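Local coordinates for protein tyrosinase (Burkholderia thailandensis, PDB 5ZRD) that probably catalyses the copper-dependent ortho-hydroxylation of monophenols and the oxidation of the resulting catechols to quinones, at residues Leu89-Lys100 against Leu373-Tyr384. Sequence-based numbering, arbitrary orientation.
Sequences LFPTWHRMYVYK and LNPFKKASGEAY. With CU (copper (II) ion), chain J.
Behind the dicopper site, helix 90-108, which supplies the copper ligand H94, is covered on one flank by 373-384, a corner at N374-P375 leading into a short, weakly bonded hairpin; here W93 meets N374 and F376. The indole NE1 of W93 donates to N374 O (2.9 Å) in a nearly straight bond in the indole plane; the accepting carbonyl belongs to the cis peptide between N374 and P375. With CG anti to the backbone N (chi1 -174°), the indole leans toward this carbonyl, and CE3 comes over the centre of the H94 imidazole. H94 NE2 binds copper at 2.2 Å and ND1 donates to F90 O near the ring plane, together fixing the imidazole's rotation; H57 and H85 complete this copper's histidines.

The F376 ring lies against the helix, oblique to the W93 five-membered ring (planes at 40°), with P375 CD over one face and M96 C over the other; CE2 is 3.5 Å from W93 CE2. M96 bends at chi2 and chi3 to set CE squarely over the Y384 ring, 3.3 Å from the centroid, a CH-pi contact; K378 CG covers the opposite face. K100 runs alongside F376, and its NZ donates to K377 O (3.0 Å), shares a water with Y384 OH and forms a salt bridge to E103. L373 lays CB against W93 CD1 and sets CD1 3.9 Å from M96 CG. The segment thus flanks one of the helices that carry the histidines of the type-3 dicopper centre in tyrosinases.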
ATOM      1  N   LEU A  89      -0.231  29.696  -8.224  1.00 29.84           N
ATOM      2  CA  LEU A  89       0.214  30.210  -6.930  1.00 30.98           C
ATOM      3  C   LEU A  89       1.711  30.546  -6.956  1.00 32.57           C
ATOM      4  O   LEU A  89       2.232  30.993  -5.954  1.00 31.94           O
ATOM      5  CB  LEU A  89      -0.087  29.157  -5.858  1.00 31.14           C
ATOM      6  CG  LEU A  89      -1.555  28.737  -5.768  1.00 29.68           C
ATOM      7  CD1 LEU A  89      -1.780  27.827  -4.575  1.00 33.10           C
ATOM      8  CD2 LEU A  89      -2.460  29.950  -5.681  1.00 29.45           C
ATOM      9  N   PHE A  90       2.410  30.377  -8.073  1.00 27.66           N
ATOM     10  CA  PHE A  90       3.863  30.633  -8.036  1.00 27.95           C
ATOM     11  C   PHE A  90       4.160  32.070  -7.537  1.00 25.28           C
ATOM     12  O   PHE A  90       4.972  32.275  -6.640  1.00 26.57           O
ATOM     13  CB  PHE A  90       4.525  30.286  -9.377  1.00 23.13           C
ATOM     14  CG  PHE A  90       5.896  30.884  -9.531  1.00 25.84           C
ATOM     15  CD1 PHE A  90       7.011  30.225  -9.060  1.00 29.88           C
ATOM     16  CD2 PHE A  90       6.070  32.145 -10.058  1.00 27.43           C
ATOM     17  CE1 PHE A  90       8.275  30.794  -9.155  1.00 28.69           C
ATOM     18  CE2 PHE A  90       7.325  32.707 -10.180  1.00 27.88           C
ATOM     19  CZ  PHE A  90       8.432  32.031  -9.725  1.00 30.11           C
ATOM     20  N   PRO A  91       3.576  33.081  -8.143  1.00 25.27           N
ATOM     21  CA  PRO A  91       3.943  34.460  -7.789  1.00 25.65           C
ATOM     22  C   PRO A  91       3.563  34.868  -6.356  1.00 28.42           C
ATOM     23  O   PRO A  91       4.342  35.526  -5.669  1.00 28.84           O
ATOM     24  CB  PRO A  91       3.122  35.314  -8.764  1.00 26.38           C
ATOM     25  CG  PRO A  91       2.982  34.423  -9.969  1.00 25.53           C
ATOM     26  CD  PRO A  91       2.766  33.056  -9.361  1.00 25.16           C
ATOM     27  N   THR A  92       2.347  34.511  -5.962  1.00 25.79           N
ATOM     28  CA  THR A  92       1.800  34.925  -4.699  1.00 29.46           C
ATOM     29  C   THR A  92       2.430  34.130  -3.552  1.00 28.98           C
ATOM     30  O   THR A  92       2.583  34.627  -2.465  1.00 27.73           O
ATOM     31  CB  THR A  92       0.279  34.726  -4.691  1.00 26.67           C
ATOM     32  OG1 THR A  92      -0.084  33.425  -5.164  1.00 24.29           O
ATOM     33  CG2 THR A  92      -0.397  35.759  -5.542  1.00 29.21           C
ATOM     34  N   TRP A  93       2.714  32.863  -3.790  1.00 30.16           N
ATOM     35  CA  TRP A  93       3.332  32.060  -2.748  1.00 29.42           C
ATOM     36  C   TRP A  93       4.701  32.637  -2.449  1.00 28.47           C
ATOM     37  O   TRP A  93       5.031  32.788  -1.267  1.00 32.22           O
ATOM     38  CB  TRP A  93       3.429  30.575  -3.094  1.00 29.63           C
ATOM     39  CG  TRP A  93       3.932  29.773  -1.942  1.00 32.13           C
ATOM     40  CD1 TRP A  93       3.176  29.218  -0.950  1.00 31.41           C
ATOM     41  CD2 TRP A  93       5.308  29.505  -1.608  1.00 31.18           C
ATOM     42  NE1 TRP A  93       3.985  28.585  -0.047  1.00 32.52           N
ATOM     43  CE2 TRP A  93       5.298  28.769  -0.405  1.00 31.20           C
ATOM     44  CE3 TRP A  93       6.536  29.826  -2.194  1.00 32.07           C
ATOM     45  CZ2 TRP A  93       6.462  28.343   0.220  1.00 28.69           C
ATOM     46  CZ3 TRP A  93       7.690  29.403  -1.576  1.00 31.85           C
ATOM     47  CH2 TRP A  93       7.648  28.665  -0.390  1.00 30.39           C
ATOM     48  N   HIS A  94       5.476  32.908  -3.506  1.00 27.87           N
ATOM     49  CA  HIS A  94       6.830  33.415  -3.286  1.00 28.02           C
ATOM     50  C   HIS A  94       6.759  34.829  -2.725  1.00 28.81           C
ATOM     51  O   HIS A  94       7.639  35.197  -1.994  1.00 27.07           O
ATOM     52  CB  HIS A  94       7.705  33.356  -4.532  1.00 28.62           C
ATOM     53  CG  HIS A  94       8.051  31.963  -4.871  1.00 27.95           C
ATOM     54  ND1 HIS A  94       7.164  31.157  -5.475  1.00 29.12           N
ATOM     55  CD2 HIS A  94       9.156  31.222  -4.622  1.00 31.73           C
ATOM     56  CE1 HIS A  94       7.691  29.950  -5.599  1.00 32.77           C
ATOM     57  NE2 HIS A  94       8.930  29.971  -5.108  1.00 30.81           N
ATOM     58  N   ARG A  95       5.708  35.588  -3.039  1.00 28.98           N
ATOM     59  CA  ARG A  95       5.544  36.918  -2.452  1.00 28.58           C
ATOM     60  C   ARG A  95       5.501  36.787  -0.930  1.00 29.02           C
ATOM     61  O   ARG A  95       6.174  37.547  -0.235  1.00 33.26           O
ATOM     62  CB  ARG A  95       4.276  37.611  -2.972  1.00 29.03           C
ATOM     63  CG  ARG A  95       3.927  38.943  -2.307  1.00 27.77           C
ATOM     64  CD  ARG A  95       2.939  39.732  -3.152  1.00 28.10           C
ATOM     65  NE  ARG A  95       3.600  40.375  -4.276  1.00 29.73           N
ATOM     66  CZ  ARG A  95       3.006  41.050  -5.252  1.00 31.49           C
ATOM     67  NH1 ARG A  95       1.697  41.236  -5.226  1.00 28.96           N
ATOM     68  NH2 ARG A  95       3.748  41.581  -6.214  1.00 30.59           N
ATOM     69  N   MET A  96       4.711  35.847  -0.441  1.00 29.13           N
ATOM     70  CA  MET A  96       4.560  35.692   0.960  1.00 31.70           C
ATOM     71  C   MET A  96       5.847  35.108   1.559  1.00 34.56           C
ATOM     72  O   MET A  96       6.248  35.475   2.696  1.00 31.94           O
ATOM     73  CB  MET A  96       3.364  34.805   1.288  1.00 32.18           C
ATOM     74  CG  MET A  96       2.046  35.496   1.015  1.00 36.88           C
ATOM     75  SD  MET A  96       1.948  37.144   1.758  1.00 38.73           S
ATOM     76  CE  MET A  96       2.357  36.703   3.450  1.00 41.41           C
ATOM     77  N   TYR A  97       6.517  34.243   0.797  1.00 35.22           N
ATOM     78  CA  TYR A  97       7.742  33.605   1.294  1.00 31.44           C
ATOM     79  C   TYR A  97       8.762  34.684   1.604  1.00 29.41           C
ATOM     80  O   TYR A  97       9.383  34.671   2.677  1.00 30.79           O
ATOM     81  CB  TYR A  97       8.302  32.592   0.298  1.00 30.34           C
ATOM     82  CG  TYR A  97       9.429  31.698   0.764  1.00 30.82           C
ATOM     83  CD1 TYR A  97       9.675  31.428   2.102  1.00 32.83           C
ATOM     84  CD2 TYR A  97      10.226  31.063  -0.166  1.00 28.99           C
ATOM     85  CE1 TYR A  97      10.684  30.564   2.509  1.00 30.82           C
ATOM     86  CE2 TYR A  97      11.206  30.168   0.214  1.00 29.95           C
ATOM     87  CZ  TYR A  97      11.443  29.925   1.553  1.00 31.10           C
ATOM     88  OH  TYR A  97      12.433  29.071   1.905  1.00 31.89           O
ATOM     89  N   VAL A  98       8.895  35.614   0.684  1.00 30.91           N
ATOM     90  CA  VAL A  98       9.901  36.651   0.835  1.00 33.28           C
ATOM     91  C   VAL A  98       9.511  37.547   2.004  1.00 36.11           C
ATOM     92  O   VAL A  98      10.357  38.005   2.770  1.00 36.63           O
ATOM     93  CB  VAL A  98      10.048  37.504  -0.426  1.00 29.29           C
ATOM     94  CG1 VAL A  98      11.043  38.632  -0.192  1.00 31.48           C
ATOM     95  CG2 VAL A  98      10.471  36.668  -1.614  1.00 32.77           C
ATOM     96  N   TYR A  99       8.222  37.840   2.064  1.00 40.35           N
ATOM     97  CA  TYR A  99       7.698  38.727   3.081  1.00 40.93           C
ATOM     98  C   TYR A  99       7.921  38.095   4.452  1.00 35.03           C
ATOM     99  O   TYR A  99       8.339  38.776   5.325  1.00 30.35           O
ATOM    100  CB  TYR A  99       6.203  38.958   2.865  1.00 45.54           C
ATOM    101  CG  TYR A  99       5.516  39.827   3.886  1.00 43.99           C
ATOM    102  CD1 TYR A  99       5.665  41.198   3.855  1.00 46.14           C
ATOM    103  CD2 TYR A  99       4.663  39.291   4.835  1.00 49.94           C
ATOM    104  CE1 TYR A  99       5.009  42.013   4.758  1.00 48.68           C
ATOM    105  CE2 TYR A  99       3.990  40.096   5.745  1.00 48.55           C
ATOM    106  CZ  TYR A  99       4.160  41.463   5.695  1.00 44.60           C
ATOM    107  OH  TYR A  99       3.522  42.294   6.560  1.00 52.47           O
ATOM    108  N   LYS A 100       7.636  36.801   4.581  1.00 32.79           N
ATOM    109  CA  LYS A 100       7.804  36.077   5.827  1.00 33.19           C
ATOM    110  C   LYS A 100       9.281  36.054   6.272  1.00 35.99           C
ATOM    111  O   LYS A 100       9.597  36.205   7.484  1.00 34.39           O
ATOM    112  CB  LYS A 100       7.202  34.678   5.696  1.00 36.09           C
ATOM    113  CG  LYS A 100       5.702  34.603   5.969  1.00 41.01           C
ATOM    114  CD  LYS A 100       5.319  35.222   7.309  1.00 43.66           C
ATOM    115  CE  LYS A 100       3.851  35.081   7.652  1.00 48.27           C
ATOM    116  NZ  LYS A 100       3.521  35.744   8.939  1.00 49.45           N
ATOM    117  N   LEU A 373      -1.773  29.588   1.349  1.00 34.37           N
ATOM    118  CA  LEU A 373      -0.358  29.605   0.967  1.00 36.35           C
ATOM    119  C   LEU A 373       0.456  29.082   2.150  1.00 35.41           C
ATOM    120  O   LEU A 373       1.146  29.845   2.801  1.00 32.01           O
ATOM    121  CB  LEU A 373       0.056  31.030   0.576  1.00 35.66           C
ATOM    122  CG  LEU A 373      -0.710  31.598  -0.622  1.00 35.04           C
ATOM    123  CD1 LEU A 373      -0.428  33.069  -0.830  1.00 34.41           C
ATOM    124  CD2 LEU A 373      -0.385  30.810  -1.865  1.00 36.51           C
ATOM    125  N   ASN A 374       0.345  27.775   2.394  1.00 38.44           N
ATOM    126  CA  ASN A 374       1.002  27.088   3.527  1.00 37.87           C
ATOM    127  C   ASN A 374       2.523  27.248   3.445  1.00 42.62           C
ATOM    128  O   ASN A 374       3.086  27.226   2.369  1.00 44.34           O
ATOM    129  CB  ASN A 374       0.649  25.610   3.544  1.00 35.79           C
ATOM    130  CG  ASN A 374      -0.842  25.391   3.649  1.00 38.11           C
ATOM    131  OD1 ASN A 374      -1.373  24.499   3.004  1.00 37.74           O
ATOM    132  ND2 ASN A 374      -1.523  26.199   4.446  1.00 34.74           N
ATOM    133  N   PRO A 375       3.198  27.414   4.567  1.00 42.41           N
ATOM    134  CA  PRO A 375       2.645  27.381   5.926  1.00 39.78           C
ATOM    135  C   PRO A 375       2.429  28.768   6.565  1.00 41.07           C
ATOM    136  O   PRO A 375       2.373  28.894   7.799  1.00 42.78           O
ATOM    137  CB  PRO A 375       3.789  26.669   6.661  1.00 41.37           C
ATOM    138  CG  PRO A 375       5.041  27.292   6.037  1.00 40.37           C
ATOM    139  CD  PRO A 375       4.657  27.570   4.591  1.00 40.42           C
ATOM    140  N   PHE A 376       2.315  29.789   5.728  1.00 39.09           N
ATOM    141  CA  PHE A 376       2.290  31.172   6.177  1.00 42.20           C
ATOM    142  C   PHE A 376       0.941  31.527   6.822  1.00 43.71           C
ATOM    143  O   PHE A 376      -0.112  31.270   6.248  1.00 37.52           O
ATOM    144  CB  PHE A 376       2.574  32.097   4.995  1.00 39.55           C
ATOM    145  CG  PHE A 376       3.810  31.694   4.245  1.00 40.93           C
ATOM    146  CD1 PHE A 376       4.985  31.422   4.925  1.00 42.69           C
ATOM    147  CD2 PHE A 376       3.785  31.526   2.871  1.00 38.47           C
ATOM    148  CE1 PHE A 376       6.125  31.024   4.244  1.00 43.89           C
ATOM    149  CE2 PHE A 376       4.926  31.135   2.191  1.00 39.67           C
ATOM    150  CZ  PHE A 376       6.093  30.881   2.878  1.00 40.75           C
ATOM    151  N   LYS A 377       1.010  32.167   7.997  1.00 47.16           N
ATOM    152  CA  LYS A 377      -0.163  32.451   8.835  1.00 48.22           C
ATOM    153  C   LYS A 377      -0.200  33.937   9.206  1.00 44.18           C
ATOM    154  O   LYS A 377       0.837  34.546   9.412  1.00 40.67           O
ATOM    155  CB  LYS A 377      -0.135  31.552  10.071  1.00 49.59           C
ATOM    156  CG  LYS A 377      -0.811  30.204   9.867  1.00 52.90           C
ATOM    157  CD  LYS A 377       0.030  29.060  10.385  1.00 61.56           C
ATOM    158  CE  LYS A 377      -0.670  27.716  10.362  1.00 61.02           C
ATOM    159  NZ  LYS A 377      -1.217  27.411   9.022  1.00 59.55           N
ATOM    160  N   LYS A 378      -1.402  34.517   9.240  1.00 44.56           N
ATOM    161  CA  LYS A 378      -1.585  35.888   9.793  1.00 55.11           C
ATOM    162  C   LYS A 378      -1.479  35.837  11.331  1.00 52.76           C
ATOM    163  O   LYS A 378      -1.498  34.749  11.903  1.00 45.20           O
ATOM    164  CB  LYS A 378      -2.940  36.447   9.351  1.00 55.58           C
ATOM    165  CG  LYS A 378      -3.092  36.646   7.847  1.00 60.21           C
ATOM    166  CD  LYS A 378      -4.545  36.627   7.370  1.00 60.30           C
ATOM    167  CE  LYS A 378      -4.941  37.872   6.604  1.00 65.44           C
ATOM    168  NZ  LYS A 378      -6.406  37.934   6.402  1.00 67.98           N
ATOM    169  N   ALA A 379      -1.358  36.995  11.997  1.00 61.30           N
ATOM    170  CA  ALA A 379      -1.402  37.092  13.497  1.00 58.91           C
ATOM    171  C   ALA A 379      -2.589  36.300  14.065  1.00 57.54           C
ATOM    172  O   ALA A 379      -2.472  35.672  15.094  1.00 58.09           O
ATOM    173  CB  ALA A 379      -1.484  38.542  13.915  1.00 60.26           C
ATOM    174  N   SER A 380      -3.730  36.310  13.378  1.00 59.64           N
ATOM    175  CA  SER A 380      -4.894  35.508  13.761  1.00 61.72           C
ATOM    176  C   SER A 380      -4.531  34.041  14.018  1.00 62.64           C
ATOM    177  O   SER A 380      -5.260  33.385  14.730  1.00 68.32           O
ATOM    178  CB  SER A 380      -5.976  35.564  12.697  1.00 65.61           C
ATOM    179  OG  SER A 380      -5.793  36.674  11.834  1.00 74.67           O
ATOM    180  N   GLY A 381      -3.488  33.508  13.370  1.00 60.08           N
ATOM    181  CA  GLY A 381      -3.290  32.050  13.240  1.00 58.79           C
ATOM    182  C   GLY A 381      -3.971  31.495  11.989  1.00 57.61           C
ATOM    183  O   GLY A 381      -3.958  30.292  11.723  1.00 54.68           O
ATOM    184  N   GLU A 382      -4.550  32.381  11.193  1.00 60.23           N
ATOM    185  CA  GLU A 382      -5.250  31.998   9.955  1.00 65.23           C
ATOM    186  C   GLU A 382      -4.262  32.023   8.765  1.00 56.56           C
ATOM    187  O   GLU A 382      -3.373  32.895   8.649  1.00 46.49           O
ATOM    188  CB  GLU A 382      -6.464  32.914   9.734  1.00 71.35           C
ATOM    189  CG  GLU A 382      -7.774  32.340  10.247  1.00 77.05           C
ATOM    190  CD  GLU A 382      -9.018  33.045   9.727  1.00 92.38           C
ATOM    191  OE1 GLU A 382     -10.129  32.595  10.082  1.00 99.03           O
ATOM    192  OE2 GLU A 382      -8.883  34.050   8.976  1.00 90.69           O
ATOM    193  N   ALA A 383      -4.445  31.052   7.868  1.00 49.01           N
ATOM    194  CA  ALA A 383      -3.599  30.880   6.703  1.00 43.46           C
ATOM    195  C   ALA A 383      -3.724  32.082   5.753  1.00 40.32           C
ATOM    196  O   ALA A 383      -4.820  32.470   5.353  1.00 41.42           O
ATOM    197  CB  ALA A 383      -3.980  29.602   6.013  1.00 43.34           C
ATOM    198  N   TYR A 384      -2.598  32.680   5.400  1.00 37.49           N
ATOM    199  CA  TYR A 384      -2.558  33.596   4.248  1.00 35.58           C
ATOM    200  C   TYR A 384      -3.073  32.888   2.986  1.00 35.75           C
ATOM    201  O   TYR A 384      -2.869  31.683   2.809  1.00 37.94           O
ATOM    202  CB  TYR A 384      -1.140  34.094   3.987  1.00 31.68           C
ATOM    203  CG  TYR A 384      -0.699  35.290   4.781  1.00 31.85           C
ATOM    204  CD1 TYR A 384      -0.929  36.579   4.330  1.00 35.69           C
ATOM    205  CD2 TYR A 384       0.001  35.133   5.953  1.00 33.08           C
ATOM    206  CE1 TYR A 384      -0.488  37.687   5.038  1.00 35.13           C
ATOM    207  CE2 TYR A 384       0.443  36.223   6.677  1.00 33.19           C
ATOM    208  CZ  TYR A 384       0.194  37.503   6.227  1.00 32.93           C
ATOM    209  OH  TYR A 384       0.647  38.561   6.965  1.00 33.66           O
TER
HETATM  210 CU    CU J 606      10.205  28.235  -5.316  1.00 33.90          CU
HETATM  211  O   HOH W   1       1.977  38.367   9.397  1.00 49.11           O